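PDB 5FX8: linoleate 11-lipoxygenase from Gaeumannomyces graminis, which oxygenates linoleic and alpha-linolenic acids at a manganese centre, giving 11S- and 13R-hydroperoxides, and converts the 11S intermediate into the 13R product. Local coordinates for residues A[310-315]-A[418-423]; A[414-419]-A[458-463]; A[184-189]-A[210-215]; A[238-243]-A[388-393]. All coordinates share one frame; numbering follows the deposited sequence.

Contact 1: residues A[310-315]-A[418-423]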
loop_
_atom_site.group_PDB
_atom_site.type_symbol
_atom_site.label_atom_id
_atom_site.label_comp_id
_atom_site.label_asym_id
_atom_site.label_seq_id
_atom_site.Cartn_x
_atom_site.Cartn_y
_atom_site.Cartn_z
ATOM N N ASP A 310 -12.500 -25.608 -2.428
ATOM C CA ASP A 310 -11.899 -24.905 -1.323
ATOM C C ASP A 310 -10.760 -25.707 -0.683
ATOM O O ASP A 310 -9.857 -25.110 -0.088
ATOM C CB ASP A 310 -12.987 -24.539 -0.325
ATOM C CG ASP A 310 -13.884 -23.391 -0.810
ATOM O OD1 ASP A 310 -13.497 -22.556 -1.682
ATOM O OD2 ASP A 310 -15.001 -23.304 -0.272
ATOM N N ARG A 311 -10.746 -27.034 -0.819
ATOM C CA ARG A 311 -9.681 -27.846 -0.229
ATOM C C ARG A 311 -8.515 -28.078 -1.170
ATOM O O ARG A 311 -7.562 -28.740 -0.788
ATOM C CB ARG A 311 -10.230 -29.189 0.258
ATOM C CG ARG A 311 -11.347 -29.031 1.261
ATOM C CD ARG A 311 -11.811 -30.355 1.853
ATOM N NE ARG A 311 -12.641 -31.183 0.972
ATOM C CZ ARG A 311 -12.290 -32.383 0.522
ATOM N NH1 ARG A 311 -11.115 -32.904 0.847
ATOM N NH2 ARG A 311 -13.109 -33.065 -0.259
ATOM N N HIS A 312 -8.557 -27.533 -2.354
ATOM C CA HIS A 312 -7.441 -27.608 -3.282
ATOM C C HIS A 312 -6.276 -26.737 -2.814
ATOM O O HIS A 312 -6.480 -25.569 -2.476
ATOM C CB HIS A 312 -7.901 -27.158 -4.634
ATOM C CG HIS A 312 -7.009 -27.585 -5.739
ATOM N ND1 HIS A 312 -5.707 -27.173 -5.841
ATOM C CD2 HIS A 312 -7.233 -28.386 -6.798
ATOM C CE1 HIS A 312 -5.165 -27.698 -6.918
ATOM N NE2 HIS A 312 -6.071 -28.441 -7.514
ATOM N N PRO A 313 -5.046 -27.258 -2.798
ATOM C CA PRO A 313 -3.905 -26.460 -2.285
ATOM C C PRO A 313 -3.635 -25.166 -3.042
ATOM O O PRO A 313 -3.171 -24.170 -2.456
ATOM C CB PRO A 313 -2.733 -27.446 -2.405
ATOM C CG PRO A 313 -3.387 -28.778 -2.343
ATOM C CD PRO A 313 -4.671 -28.654 -3.060
ATOM N N VAL A 314 -3.910 -25.156 -4.334
ATOM C CA VAL A 314 -3.717 -23.941 -5.109
ATOM C C VAL A 314 -4.775 -22.899 -4.747
ATOM O O VAL A 314 -4.488 -21.699 -4.704
ATOM C CB VAL A 314 -3.713 -24.264 -6.609
ATOM C CG1 VAL A 314 -3.619 -23.018 -7.384
ATOM C CG2 VAL A 314 -2.549 -25.125 -6.931
ATOM N N MET A 315 -6.001 -23.344 -4.455
ATOM C CA MET A 315 -7.043 -22.436 -4.003
ATOM C C MET A 315 -6.638 -21.734 -2.729
ATOM O O MET A 315 -6.905 -20.544 -2.567
ATOM C CB MET A 315 -8.357 -23.184 -3.777
ATOM C CG MET A 315 -9.577 -22.279 -3.562
ATOM S SD MET A 315 -9.969 -21.373 -5.061
ATOM C CE MET A 315 -9.455 -19.720 -4.684
ATOM N N SER A 418 5.716 -30.209 -4.501
ATOM C CA SER A 418 5.190 -30.856 -3.305
ATOM C C SER A 418 3.749 -31.325 -3.506
ATOM O O SER A 418 3.351 -32.377 -2.995
ATOM C CB SER A 418 5.303 -29.904 -2.119
ATOM O OG SER A 418 4.420 -30.267 -1.060
ATOM N N THR A 419 2.955 -30.567 -4.248
ATOM C CA THR A 419 1.554 -30.931 -4.423
ATOM C C THR A 419 1.368 -32.079 -5.402
ATOM O O THR A 419 0.501 -32.929 -5.205
ATOM C CB THR A 419 0.788 -29.703 -4.891
ATOM O OG1 THR A 419 0.868 -28.727 -3.870
ATOM C CG2 THR A 419 -0.646 -30.020 -5.206
ATOM N N TYR A 420 2.151 -32.101 -6.468
ATOM C CA TYR A 420 1.972 -33.041 -7.553
ATOM C C TYR A 420 3.021 -34.139 -7.597
ATOM O O TYR A 420 2.866 -35.083 -8.374
ATOM C CB TYR A 420 1.972 -32.293 -8.880
ATOM C CG TYR A 420 0.792 -31.395 -9.033
ATOM C CD1 TYR A 420 -0.404 -31.897 -9.482
ATOM C CD2 TYR A 420 0.872 -30.039 -8.733
ATOM C CE1 TYR A 420 -1.486 -31.095 -9.632
ATOM C CE2 TYR A 420 -0.209 -29.221 -8.871
ATOM C CZ TYR A 420 -1.393 -29.760 -9.326
ATOM O OH TYR A 420 -2.504 -28.993 -9.482
ATOM N N GLY A 421 4.103 -33.998 -6.843
ATOM C CA GLY A 421 5.058 -35.049 -6.570
ATOM C C GLY A 421 5.907 -35.595 -7.688
ATOM O O GLY A 421 5.841 -36.799 -7.945
ATOM N N ALA A 422 6.724 -34.773 -8.346
ATOM C CA ALA A 422 7.704 -35.340 -9.282
ATOM C C ALA A 422 8.757 -34.310 -9.658
ATOM O O ALA A 422 9.243 -33.576 -8.794
ATOM C CB ALA A 422 7.045 -35.897 -10.554
ATOM N N ASP A 423 9.115 -34.237 -10.936
ATOM C CA ASP A 423 10.268 -33.454 -11.375
ATOM C C ASP A 423 9.928 -32.698 -12.650
ATOM O O ASP A 423 9.879 -33.294 -13.729
ATOM C CB ASP A 423 11.477 -34.360 -11.601
ATOM C CG ASP A 423 11.196 -35.465 -12.612
ATOM O OD1 ASP A 423 10.869 -35.160 -13.779
ATOM O OD2 ASP A 423 11.295 -36.652 -12.235
#
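His-312 and Pro-313 meet Thr-419 and Tyr-420 in a small buried helix-end contact. The first pair sits at the start of helix 313-321. The second pair sits at the C-terminal end of helix 396-420. No hydrogen bond joins the two segments directly. The polar link passes through a third residue. Tyr-420 OH lies at the edge of the His-312 ring, near its plane, 3.9 Å from His-312 CE1. The two side chains cross at about a right angle. Asp-433 OD2 is hydrogen-bonded both to His-312 NE2 and to Tyr-420 OH, so one carboxylate oxygen bridges the pair. His-312 is the N-cap of its helix, and Val-314 N donates to His-312 ND1 over 3.1 Å, only 5° out of the ring plane. A chi1 of -162° swings the imidazole away from the backbone N, where it serves the helix end and Asp-433 at once. Bonds at two edges of the ring would fix its rotation. An accepting ND1 is consistent with a proton on NE2. Beside this network Pro-313 packs on Thr-419, without a polar bond between them. Pro-313 CG lies 4.2 Å from Thr-419 CG2, and the same methyl lies over the rim of one face of the Tyr-420 ring. Thr-419 OG1, 4.1 Å from Pro-313 CB, is bonded back to Phe-415 O. Gly-421, with positive phi, then leads the chain out of helix 396-420. Leu-49 packs on His-312, Thr-419 and Tyr-420. Helix 434-444 touches the group through Glu-435, Leu-436 and Trp-439, and helix 460-481 covers Val-314 and Tyr-420 with Leu-467 and Leu-463.

Contact 2: residues A[414-419]-A[458-463]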
loop_
_atom_site.group_PDB
_atom_site.type_symbol
_atom_site.label_atom_id
_atom_site.label_comp_id
_atom_site.label_asym_id
_atom_site.label_seq_id
_atom_site.Cartn_x
_atom_site.Cartn_y
_atom_site.Cartn_z
ATOM N N ALA A 414 8.808 -25.287 -5.637
ATOM C CA ALA A 414 8.753 -26.310 -4.607
ATOM C C ALA A 414 7.318 -26.604 -4.185
ATOM O O ALA A 414 7.004 -27.741 -3.845
ATOM C CB ALA A 414 9.607 -25.915 -3.414
ATOM N N PHE A 415 6.431 -25.615 -4.225
ATOM C CA PHE A 415 5.045 -25.839 -3.842
ATOM C C PHE A 415 4.337 -26.748 -4.834
ATOM O O PHE A 415 3.594 -27.646 -4.433
ATOM C CB PHE A 415 4.325 -24.493 -3.706
ATOM C CG PHE A 415 2.835 -24.601 -3.647
ATOM C CD1 PHE A 415 2.213 -25.229 -2.595
ATOM C CD2 PHE A 415 2.058 -24.071 -4.640
ATOM C CE1 PHE A 415 0.867 -25.341 -2.542
ATOM C CE2 PHE A 415 0.678 -24.166 -4.580
ATOM C CZ PHE A 415 0.092 -24.805 -3.534
ATOM N N VAL A 416 4.568 -26.535 -6.129
ATOM C CA VAL A 416 3.944 -27.357 -7.154
ATOM C C VAL A 416 4.508 -28.763 -7.114
ATOM O O VAL A 416 3.756 -29.740 -7.159
ATOM C CB VAL A 416 4.107 -26.714 -8.543
ATOM C CG1 VAL A 416 3.623 -27.638 -9.640
ATOM C CG2 VAL A 416 3.326 -25.463 -8.603
ATOM N N ASP A 417 5.835 -28.891 -6.979
ATOM C CA ASP A 417 6.414 -30.222 -6.845
ATOM C C ASP A 417 5.894 -30.930 -5.598
ATOM O O ASP A 417 5.622 -32.126 -5.631
ATOM C CB ASP A 417 7.939 -30.154 -6.825
ATOM C CG ASP A 417 8.549 -29.749 -8.169
ATOM O OD1 ASP A 417 7.937 -29.927 -9.252
ATOM O OD2 ASP A 417 9.682 -29.234 -8.119
ATOM N N SER A 418 5.716 -30.209 -4.501
ATOM C CA SER A 418 5.190 -30.856 -3.305
ATOM C C SER A 418 3.749 -31.325 -3.506
ATOM O O SER A 418 3.351 -32.377 -2.995
ATOM C CB SER A 418 5.303 -29.904 -2.119
ATOM O OG SER A 418 4.420 -30.267 -1.060
ATOM N N THR A 419 2.955 -30.567 -4.248
ATOM C CA THR A 419 1.554 -30.931 -4.423
ATOM C C THR A 419 1.368 -32.079 -5.402
ATOM O O THR A 419 0.501 -32.929 -5.205
ATOM C CB THR A 419 0.788 -29.703 -4.891
ATOM O OG1 THR A 419 0.868 -28.727 -3.870
ATOM C CG2 THR A 419 -0.646 -30.020 -5.206
ATOM N N ARG A 458 -0.399 -28.584 -19.690
ATOM C CA ARG A 458 0.335 -29.835 -19.755
ATOM C C ARG A 458 1.616 -29.856 -18.943
ATOM O O ARG A 458 2.079 -30.947 -18.598
ATOM C CB ARG A 458 0.675 -30.163 -21.207
ATOM C CG ARG A 458 -0.334 -29.638 -22.196
ATOM C CD ARG A 458 -0.269 -30.403 -23.497
ATOM N NE ARG A 458 -0.903 -31.714 -23.386
ATOM C CZ ARG A 458 -2.001 -32.063 -24.041
ATOM N NH1 ARG A 458 -2.575 -31.198 -24.861
ATOM N NH2 ARG A 458 -2.515 -33.271 -23.886
ATOM N N ARG A 459 2.196 -28.703 -18.617
ATOM C CA ARG A 459 3.522 -28.641 -18.015
ATOM C C ARG A 459 3.482 -27.916 -16.677
ATOM O O ARG A 459 2.915 -26.833 -16.586
ATOM C CB ARG A 459 4.491 -27.936 -18.970
ATOM C CG ARG A 459 4.623 -28.629 -20.336
ATOM C CD ARG A 459 5.586 -27.903 -21.296
ATOM N NE ARG A 459 5.021 -26.639 -21.760
ATOM C CZ ARG A 459 5.384 -25.438 -21.315
ATOM N NH1 ARG A 459 6.336 -25.308 -20.398
ATOM N NH2 ARG A 459 4.787 -24.357 -21.796
ATOM N N ARG A 460 4.105 -28.502 -15.649
ATOM C CA ARG A 460 4.280 -27.810 -14.372
ATOM C C ARG A 460 4.787 -26.382 -14.541
ATOM O O ARG A 460 4.371 -25.486 -13.804
ATOM C CB ARG A 460 5.265 -28.553 -13.486
ATOM C CG ARG A 460 4.846 -29.895 -13.108
ATOM C CD ARG A 460 5.995 -30.664 -12.562
ATOM N NE ARG A 460 5.538 -31.958 -12.104
ATOM C CZ ARG A 460 5.607 -32.328 -10.838
ATOM N NH1 ARG A 460 6.146 -31.492 -9.968
ATOM N NH2 ARG A 460 5.157 -33.510 -10.448
ATOM N N ALA A 461 5.735 -26.158 -15.454
ATOM C CA ALA A 461 6.277 -24.817 -15.619
ATOM C C ALA A 461 5.184 -23.792 -15.879
ATOM O O ALA A 461 5.343 -22.622 -15.531
ATOM C CB ALA A 461 7.294 -24.791 -16.755
ATOM N N GLN A 462 4.076 -24.203 -16.493
ATOM C CA GLN A 462 3.007 -23.257 -16.788
ATOM C C GLN A 462 2.278 -22.859 -15.521
ATOM O O GLN A 462 2.063 -21.670 -15.260
ATOM C CB GLN A 462 2.028 -23.850 -17.793
ATOM C CG GLN A 462 2.583 -23.950 -19.171
ATOM C CD GLN A 462 1.603 -24.518 -20.142
ATOM O OE1 GLN A 462 1.477 -25.730 -20.268
ATOM N NE2 GLN A 462 0.895 -23.642 -20.845
ATOM N N LEU A 463 1.890 -23.845 -14.722
ATOM C CA LEU A 463 1.281 -23.530 -13.452
ATOM C C LEU A 463 2.212 -22.676 -12.598
ATOM O O LEU A 463 1.769 -21.719 -11.956
ATOM C CB LEU A 463 0.890 -24.824 -12.747
ATOM C CG LEU A 463 0.212 -24.559 -11.415
ATOM C CD1 LEU A 463 -1.025 -23.748 -11.671
ATOM C CD2 LEU A 463 -0.102 -25.814 -10.680
#
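Val-416 and Asp-417, next to each other on helix 396-420, face Leu-463 and Arg-460 at the start of helix 460-481. This is helix-on-helix packing within the largely helical lipoxygenase domain. The contact has a closely packed apolar side and a more open charged side. On the apolar side Val-416 CG2 touches Leu-463 CD2 at 4.0 Å. The valine has CG1 anti to its backbone N (chi1 173°), which divides its two methyls between two partners. CG2 goes to the leucine. Val-416 CG1 lies 4.3 Å from Arg-460 CB, against the root of the arginine chain. Val-464 and Leu-467 of the same helix also pack on Val-416, and Val-416 and Leu-463 are both buried. Phe-415 packs on Leu-467 too, and also meets Pro-313, Val-314 and Val-317 of helix 313-321. The looser side is the Asp-417 end, where the aspartate is partly exposed, while Arg-460 is buried. Arg-460 runs extended from CG to NE, and the Arg-460 and Asp-417 side chains cross at about a right angle. The guanidinium has carboxylates at two of its nitrogens. NE pairs with Asp-427, while NH1 forms a salt bridge with Asp-417. Two such partners would tend to fix the turn of the group and keep the arginine charged. Tyr-420 and Ala-422 pack on the same side chain. The pairing with Asp-417 uses one carboxylate oxygen, and the two planes stand 41° apart. Asp-417 OD1 lies at the guanidinium edge, 2.5 Å from Arg-460 NH1, whereas Asp-417 OD2 is 4.6 Å from that nitrogen.

Contact 3: residues A[184-189]-A[210-215]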
loop_
_atom_site.group_PDB
_atom_site.type_symbol
_atom_site.label_atom_id
_atom_site.label_comp_id
_atom_site.label_asym_id
_atom_site.label_seq_id
_atom_site.Cartn_x
_atom_site.Cartn_y
_atom_site.Cartn_z
ATOM N N ASP A 184 9.727 1.739 -35.592
ATOM C CA ASP A 184 9.135 2.897 -34.935
ATOM C C ASP A 184 9.704 4.174 -35.550
ATOM O O ASP A 184 10.859 4.228 -35.965
ATOM C CB ASP A 184 9.398 2.899 -33.402
ATOM C CG ASP A 184 8.671 1.776 -32.652
ATOM O OD1 ASP A 184 7.540 1.411 -33.039
ATOM O OD2 ASP A 184 9.230 1.249 -31.661
ATOM N N LYS A 185 8.896 5.210 -35.615
ATOM C CA LYS A 185 9.399 6.467 -36.134
ATOM C C LYS A 185 9.637 7.426 -34.981
ATOM O O LYS A 185 9.205 7.187 -33.856
ATOM C CB LYS A 185 8.430 7.057 -37.156
ATOM C CG LYS A 185 7.176 7.637 -36.557
ATOM C CD LYS A 185 6.185 8.112 -37.624
ATOM C CE LYS A 185 4.992 8.826 -36.986
ATOM N NZ LYS A 185 4.395 8.037 -35.866
ATOM N N LEU A 186 10.376 8.485 -35.250
ATOM C CA LEU A 186 10.583 9.507 -34.238
ATOM C C LEU A 186 9.251 10.157 -33.876
ATOM O O LEU A 186 8.531 10.610 -34.770
ATOM C CB LEU A 186 11.541 10.571 -34.742
ATOM C CG LEU A 186 12.951 10.113 -35.034
ATOM C CD1 LEU A 186 13.708 11.225 -35.708
ATOM C CD2 LEU A 186 13.610 9.764 -33.739
ATOM N N PRO A 187 8.900 10.244 -32.600
ATOM C CA PRO A 187 7.610 10.833 -32.233
ATOM C C PRO A 187 7.516 12.315 -32.564
ATOM O O PRO A 187 6.511 12.777 -33.102
ATOM C CB PRO A 187 7.541 10.598 -30.724
ATOM C CG PRO A 187 8.943 10.540 -30.293
ATOM C CD PRO A 187 9.699 9.891 -31.417
ATOM N N PHE A 188 8.550 13.075 -32.245
ATOM C CA PHE A 188 8.578 14.488 -32.554
ATOM C C PHE A 188 10.003 14.872 -32.909
ATOM O O PHE A 188 10.947 14.122 -32.667
ATOM C CB PHE A 188 8.049 15.334 -31.393
ATOM C CG PHE A 188 8.765 15.115 -30.098
ATOM C CD1 PHE A 188 9.947 15.771 -29.828
ATOM C CD2 PHE A 188 8.229 14.285 -29.132
ATOM C CE1 PHE A 188 10.584 15.587 -28.641
ATOM C CE2 PHE A 188 8.863 14.103 -27.935
ATOM C CZ PHE A 188 10.038 14.753 -27.688
ATOM N N SER A 189 10.153 16.058 -33.474
ATOM C CA SER A 189 11.440 16.541 -33.932
ATOM C C SER A 189 11.993 17.572 -32.964
ATOM O O SER A 189 11.265 18.196 -32.196
ATOM C CB SER A 189 11.335 17.146 -35.332
ATOM O OG SER A 189 12.636 17.289 -35.903
ATOM N N GLY A 210 19.640 2.420 -31.958
ATOM C CA GLY A 210 18.859 1.842 -30.882
ATOM C C GLY A 210 19.120 2.461 -29.532
ATOM O O GLY A 210 19.019 1.771 -28.528
ATOM N N ARG A 211 19.462 3.750 -29.483
ATOM C CA ARG A 211 19.756 4.454 -28.244
ATOM C C ARG A 211 18.675 5.460 -27.845
ATOM O O ARG A 211 18.874 6.182 -26.877
ATOM C CB ARG A 211 21.103 5.169 -28.351
ATOM C CG ARG A 211 22.200 4.300 -28.881
ATOM C CD ARG A 211 23.544 4.975 -28.923
ATOM N NE ARG A 211 24.276 4.866 -27.670
ATOM C CZ ARG A 211 25.283 4.031 -27.435
ATOM N NH1 ARG A 211 25.704 3.199 -28.359
ATOM N NH2 ARG A 211 25.877 4.032 -26.263
ATOM N N LEU A 212 17.542 5.521 -28.550
ATOM C CA LEU A 212 16.440 6.421 -28.220
ATOM C C LEU A 212 15.286 5.661 -27.576
ATOM O O LEU A 212 14.884 4.605 -28.064
ATOM C CB LEU A 212 15.919 7.152 -29.456
ATOM C CG LEU A 212 16.621 8.398 -29.981
ATOM C CD1 LEU A 212 15.713 9.051 -30.952
ATOM C CD2 LEU A 212 16.985 9.369 -28.901
ATOM N N PHE A 213 14.735 6.232 -26.511
ATOM C CA PHE A 213 13.656 5.659 -25.728
ATOM C C PHE A 213 12.569 6.709 -25.555
ATOM O O PHE A 213 12.848 7.902 -25.518
ATOM C CB PHE A 213 14.131 5.206 -24.354
ATOM C CG PHE A 213 15.230 4.214 -24.382
ATOM C CD1 PHE A 213 16.545 4.608 -24.587
ATOM C CD2 PHE A 213 14.968 2.877 -24.167
ATOM C CE1 PHE A 213 17.552 3.683 -24.600
ATOM C CE2 PHE A 213 15.980 1.963 -24.178
ATOM C CZ PHE A 213 17.271 2.373 -24.400
ATOM N N LEU A 214 11.331 6.260 -25.420
ATOM C CA LEU A 214 10.183 7.153 -25.443
ATOM C C LEU A 214 9.249 6.849 -24.293
ATOM O O LEU A 214 8.981 5.687 -24.010
ATOM C CB LEU A 214 9.405 7.014 -26.745
ATOM C CG LEU A 214 8.062 7.741 -26.831
ATOM C CD1 LEU A 214 8.235 9.224 -26.678
ATOM C CD2 LEU A 214 7.442 7.461 -28.147
ATOM N N VAL A 215 8.739 7.888 -23.648
ATOM C CA VAL A 215 7.567 7.794 -22.791
ATOM C C VAL A 215 6.463 8.618 -23.429
ATOM O O VAL A 215 6.629 9.818 -23.648
ATOM C CB VAL A 215 7.853 8.295 -21.379
ATOM C CG1 VAL A 215 6.579 8.267 -20.544
ATOM C CG2 VAL A 215 8.915 7.462 -20.766
#
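Leu-214 and Leu-212 meet Pro-187 and Leu-186, packing a loop against one face of the five-stranded antiparallel sheet. The two leucines of strand 212-216 are two residues apart, so they lie on the same face, and loop 184-189 passes across them before helix 192-199. Leu-214 makes the broader contact. Its CB points toward the loop but stays 5.0 Å from Pro-187 CG. One bond further, Leu-214 CG is still 4.5 Å from that atom. The first torsion, 171°, turns the branch away from the backbone N and carries both methyls to the proline ring. Leu-214 CD1 lies 3.9 Å from Pro-187 CG. Leu-214 CD2 sits 4.1 Å from Pro-187 CB and meets CG as well. The proline ring and the leucine slide past each other in opposite directions. Phe-188, the next residue of the loop, packs on strands 235-241 and 246-253. Leu-186 and Leu-212 form the second pair, touching at the methyl ends of side chains that cross at an angle. His-207 of helix 203-208 packs on both of them, and Leu-206 adds to the cover on Leu-212. Leu-186 CD2 lies 3.6 Å from Leu-212 CD1.

Contact 4: residues A[238-243]-A[388-393]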
loop_
_atom_site.group_PDB
_atom_site.type_symbol
_atom_site.label_atom_id
_atom_site.label_comp_id
_atom_site.label_asym_id
_atom_site.label_seq_id
_atom_site.Cartn_x
_atom_site.Cartn_y
_atom_site.Cartn_z
ATOM N N PHE A 238 14.138 10.051 -24.305
ATOM C CA PHE A 238 15.318 9.776 -23.514
ATOM C C PHE A 238 16.346 9.070 -24.380
ATOM O O PHE A 238 16.016 8.490 -25.408
ATOM C CB PHE A 238 14.967 8.948 -22.312
ATOM C CG PHE A 238 13.920 9.554 -21.459
ATOM C CD1 PHE A 238 12.584 9.420 -21.772
ATOM C CD2 PHE A 238 14.268 10.236 -20.319
ATOM C CE1 PHE A 238 11.633 9.970 -20.973
ATOM C CE2 PHE A 238 13.325 10.786 -19.522
ATOM C CZ PHE A 238 12.007 10.660 -19.840
ATOM N N TYR A 239 17.609 9.140 -23.984
ATOM C CA TYR A 239 18.631 8.476 -24.772
ATOM C C TYR A 239 19.712 7.899 -23.881
ATOM O O TYR A 239 19.922 8.333 -22.755
ATOM C CB TYR A 239 19.265 9.403 -25.816
ATOM C CG TYR A 239 20.353 10.320 -25.326
ATOM C CD1 TYR A 239 20.069 11.336 -24.461
ATOM C CD2 TYR A 239 21.645 10.201 -25.792
ATOM C CE1 TYR A 239 21.037 12.202 -24.036
ATOM C CE2 TYR A 239 22.636 11.061 -25.371
ATOM C CZ TYR A 239 22.318 12.063 -24.488
ATOM O OH TYR A 239 23.246 12.948 -24.040
ATOM N N LEU A 240 20.391 6.891 -24.396
ATOM C CA LEU A 240 21.557 6.327 -23.740
ATOM C C LEU A 240 22.803 6.999 -24.314
ATOM O O LEU A 240 23.060 6.905 -25.515
ATOM C CB LEU A 240 21.576 4.813 -23.935
ATOM C CG LEU A 240 22.620 4.027 -23.151
ATOM C CD1 LEU A 240 22.624 4.415 -21.690
ATOM C CD2 LEU A 240 22.325 2.560 -23.299
ATOM N N ASP A 241 23.556 7.698 -23.468
ATOM C CA ASP A 241 24.696 8.489 -23.916
ATOM C C ASP A 241 25.958 7.651 -23.919
ATOM O O ASP A 241 26.399 7.182 -22.866
ATOM C CB ASP A 241 24.917 9.712 -23.028
ATOM C CG ASP A 241 25.970 10.675 -23.587
ATOM O OD1 ASP A 241 26.250 10.696 -24.801
ATOM O OD2 ASP A 241 26.504 11.436 -22.788
ATOM N N ALA A 242 26.562 7.517 -25.098
ATOM C CA ALA A 242 27.844 6.833 -25.191
ATOM C C ALA A 242 28.951 7.576 -24.456
ATOM O O ALA A 242 29.910 6.946 -24.010
ATOM C CB ALA A 242 28.230 6.633 -26.651
ATOM N N ARG A 243 28.861 8.897 -24.315
ATOM C CA ARG A 243 29.986 9.598 -23.709
ATOM C C ARG A 243 30.116 9.282 -22.235
ATOM O O ARG A 243 31.232 9.255 -21.710
ATOM C CB ARG A 243 29.856 11.096 -23.893
ATOM C CG ARG A 243 29.848 11.515 -25.321
ATOM C CD ARG A 243 29.385 12.925 -25.456
ATOM N NE ARG A 243 28.046 13.030 -24.933
ATOM C CZ ARG A 243 27.409 14.164 -24.727
ATOM N NH1 ARG A 243 28.001 15.306 -24.999
ATOM N NH2 ARG A 243 26.174 14.138 -24.255
ATOM N N SER A 388 18.346 -4.533 -30.687
ATOM C CA SER A 388 18.496 -3.564 -31.771
ATOM C C SER A 388 19.192 -2.289 -31.294
ATOM O O SER A 388 19.096 -1.246 -31.934
ATOM C CB SER A 388 17.141 -3.262 -32.403
ATOM O OG SER A 388 16.479 -4.479 -32.715
ATOM N N GLY A 389 19.909 -2.385 -30.171
ATOM C CA GLY A 389 20.635 -1.288 -29.577
ATOM C C GLY A 389 21.475 -1.751 -28.403
ATOM O O GLY A 389 21.551 -2.937 -28.107
ATOM N N PRO A 390 22.124 -0.832 -27.709
ATOM C CA PRO A 390 22.973 -1.216 -26.584
ATOM C C PRO A 390 22.175 -1.558 -25.339
ATOM O O PRO A 390 20.970 -1.363 -25.249
ATOM C CB PRO A 390 23.828 0.026 -26.346
ATOM C CG PRO A 390 23.029 1.097 -26.806
ATOM C CD PRO A 390 22.251 0.599 -27.993
ATOM N N ARG A 391 22.902 -2.055 -24.360
ATOM C CA ARG A 391 22.324 -2.586 -23.139
ATOM C C ARG A 391 22.255 -1.455 -22.131
ATOM O O ARG A 391 23.210 -0.695 -21.989
ATOM C CB ARG A 391 23.189 -3.743 -22.629
ATOM C CG ARG A 391 22.644 -4.573 -21.486
ATOM C CD ARG A 391 23.639 -5.651 -20.997
ATOM N NE ARG A 391 23.044 -6.976 -21.105
ATOM C CZ ARG A 391 23.419 -7.858 -22.012
ATOM N NH1 ARG A 391 24.413 -7.537 -22.821
ATOM N NH2 ARG A 391 22.828 -9.042 -22.114
ATOM N N LEU A 392 21.124 -1.312 -21.475
ATOM C CA LEU A 392 21.014 -0.345 -20.406
ATOM C C LEU A 392 21.974 -0.702 -19.281
ATOM O O LEU A 392 21.870 -1.797 -18.719
ATOM C CB LEU A 392 19.592 -0.312 -19.863
ATOM C CG LEU A 392 18.523 0.161 -20.825
ATOM C CD1 LEU A 392 17.154 -0.073 -20.240
ATOM C CD2 LEU A 392 18.765 1.607 -21.052
ATOM N N PRO A 393 22.893 0.178 -18.904
ATOM C CA PRO A 393 23.804 -0.170 -17.809
ATOM C C PRO A 393 23.133 -0.332 -16.449
ATOM O O PRO A 393 23.677 -1.035 -15.596
ATOM C CB PRO A 393 24.824 0.982 -17.823
ATOM C CG PRO A 393 24.254 2.027 -18.670
ATOM C CD PRO A 393 23.336 1.375 -19.632
#
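Leu-240 faces Pro-390 and Pro-393 and reaches both with its two methyls. A chi1 of -172° sends CG away from the backbone N and brings both methyls to loop 388-393. CD1 meets Pro-393, while CD2 lies mainly between Pro-390 and the backbone of Arg-391. Leu-240 CD1 and Pro-393 CD meet at 3.7 Å, where the leucine methyl and the proline ring approach head-on. Leu-240 CD2 lies 3.9 Å from Pro-390 CG, but here the side chains run past each other in opposite directions. The same Leu-240 CD2 also rests on backbone, 3.6 Å from Arg-391 O. Leu-392 comes in less closely, with its CD2 4.3 Å from Leu-240 CD2. The contact joins strand 235-241, the middle strand of the five-stranded antiparallel sheet, to the loop that leads into helix 396-420. Leu-392 turns on to Phe-213 and Phe-247 of the two flanking strands. The loop thus lies across three strands of the sheet. Arg-391 points away from Leu-240. In this crystal its NH2 is hydrogen-bonded to Ser-233 O of the zonadhesin chain. Just past Leu-240, Asp-241 and Arg-243 form a salt bridge. Arg-243 NE donates to the syn lone pair of Asp-241 OD1, 2.9 Å away, and OD1 lies 12° out of the guanidinium plane. Ser-244 OG is hydrogen-bonded to Asp-241 OD2.

The contacts form two groups. Contacts 1 and 2 have centres 8 Å apart and share Ser-418 and Thr-419 on helix 396-420. They also touch directly, with Pro-313 O 3.5 Å from Phe-415 CZ. Contacts 3 and 4 have centres 13 Å apart and sit on neighbouring strands, probably hydrogen-bonded from Phe-238 N to Phe-213 O. The groups are far apart, with about 23 Å between the nearest atoms of contacts 2 and 4. Helix 396-420 still relates them, since loop 388-393 of contact 4 leads into it. All four contacts lie away from the manganese site. Helix 460-481 of contact 2, however, also carries the manganese ligand His-478.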